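Local atomic coordinates of acyltransferase (Actinoplanes teichomyceticus, PDB entry 4Q38), a protein that transfers long aliphatic acyl groups from acyl-CoA to the amino sugar of teicoplanin-type glycopeptide antibiotics, giving their lipid-bearing forms. Residues 134-137 and 138-141. Numbering follows the deposited sequence.
Sequences VPAV and RRFH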
# COMPACT_ATOMS: atom_id res chain seq x y z
N VAL A 134 -5.28 5.20 -13.20
CA VAL A 134 -3.97 5.12 -13.84
C VAL A 134 -3.71 6.30 -14.81
O VAL A 134 -2.62 6.90 -14.74
CB VAL A 134 -3.73 3.75 -14.53
CG1 VAL A 134 -2.54 3.81 -15.49
CG2 VAL A 134 -3.51 2.65 -13.50
N PRO A 135 -4.68 6.63 -15.70
CA PRO A 135 -4.39 7.73 -16.63
C PRO A 135 -4.10 9.05 -15.91
O PRO A 135 -3.14 9.74 -16.26
CB PRO A 135 -5.68 7.84 -17.46
CG PRO A 135 -6.30 6.48 -17.40
CD PRO A 135 -5.97 5.98 -16.00
N ALA A 136 -4.89 9.38 -14.89
CA ALA A 136 -4.65 10.59 -14.10
C ALA A 136 -3.26 10.62 -13.45
O ALA A 136 -2.53 11.61 -13.56
CB ALA A 136 -5.73 10.75 -13.04
N VAL A 137 -2.87 9.54 -12.77
CA VAL A 137 -1.56 9.56 -12.10
C VAL A 137 -0.42 9.56 -13.12
O VAL A 137 0.61 10.19 -12.90
CB VAL A 137 -1.39 8.47 -11.00
CG1 VAL A 137 -1.31 7.06 -11.60
CG2 VAL A 137 -0.18 8.77 -10.13
N ARG A 138 -0.60 8.87 -14.25
CA ARG A 138 0.42 8.87 -15.30
C ARG A 138 0.61 10.27 -15.90
O ARG A 138 1.73 10.65 -16.26
CB ARG A 138 0.10 7.84 -16.40
CG ARG A 138 0.26 6.37 -15.99
CD ARG A 138 1.70 6.02 -15.69
NE ARG A 138 2.56 6.10 -16.88
CZ ARG A 138 3.80 6.59 -16.89
NH1 ARG A 138 4.37 7.07 -15.78
NH2 ARG A 138 4.49 6.61 -18.03
N ARG A 139 -0.48 11.03 -16.00
CA ARG A 139 -0.39 12.43 -16.45
C ARG A 139 0.39 13.27 -15.44
O ARG A 139 1.20 14.10 -15.82
CB ARG A 139 -1.78 13.04 -16.67
CG ARG A 139 -2.50 12.51 -17.91
CD ARG A 139 -3.69 13.38 -18.29
NE ARG A 139 -4.79 13.35 -17.31
CZ ARG A 139 -5.74 12.41 -17.26
NH1 ARG A 139 -5.75 11.40 -18.12
NH2 ARG A 139 -6.68 12.48 -16.33
N PHE A 140 0.14 13.03 -14.15
CA PHE A 140 0.88 13.69 -13.09
C PHE A 140 2.38 13.35 -13.15
O PHE A 140 3.21 14.25 -13.07
CB PHE A 140 0.29 13.38 -11.70
CG PHE A 140 0.98 14.10 -10.57
CD1 PHE A 140 0.82 15.48 -10.39
CD2 PHE A 140 1.79 13.40 -9.68
CE1 PHE A 140 1.45 16.14 -9.34
CE2 PHE A 140 2.42 14.05 -8.63
CZ PHE A 140 2.26 15.43 -8.46
N HIS A 141 2.70 12.05 -13.31
CA HIS A 141 4.10 11.62 -13.52
C HIS A 141 4.77 12.38 -14.65
O HIS A 141 5.90 12.87 -14.51
CB HIS A 141 4.19 10.11 -13.82
CG HIS A 141 3.85 9.22 -12.65
ND1 HIS A 141 3.53 7.91 -12.80
CD2 HIS A 141 3.75 9.48 -11.27
CE1 HIS A 141 3.26 7.36 -11.59
NE2 HIS A 141 3.39 8.33 -10.66
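Arg139 folds back over Pro135 and Ala136, and His141 turns its ring against Val137, all within two turns of the helix 125-143. This helix belongs to the N-terminal domain of the N-acyltransferase, and the contacts join residues three and four apart, as expected along an alpha helix. Backbone bonds of the i to i+4 kind join the turns, among them Arg138 N to Val134 O at 2.9 Å and His141 N to Val137 O at 2.8 Å. The helix kinks at Pro135, whose nitrogen has no hydrogen to give to the turn before, and Ala136 N also lacks such a bond.

One face of the Arg139 guanidinium covers Pro135 O and Ala136 CA, both toward its rim. Its chain bends at chi3 (-67°), which carries the end back along the helix. NH1 then comes 3.6 Å from Pro135 CB, and NH2 lies 3.8 Å from Ala136 CB.

On the side facing helix 148-155, Val134 and Arg138 run alongside each other, with Val134 CG1 at 3.8 Å from Arg138 CG. The Arg138 chain bends twice, at chi2 and chi3. Its NH2 forms a salt bridge with Asp148, and its guanidinium makes a cation-pi contact with Trp152. Both partners belong to helix 148-155, so Arg138 ties the two helices together.

One face of the His141 ring looks onto Val137 O, 3.4 Å above the plane. On the same face, Val137 CG2 sits over the ring near NE2, at 3.6 Å. Tyr189, on the edge strand 188-191, also meets the ring, with planes at about 55°. At the ring edge, ND1 accepts a hydrogen bond from Arg138 NH1 (3.2 Å, 150° at the hydrogen), in the plane of both the imidazole and the guanidinium.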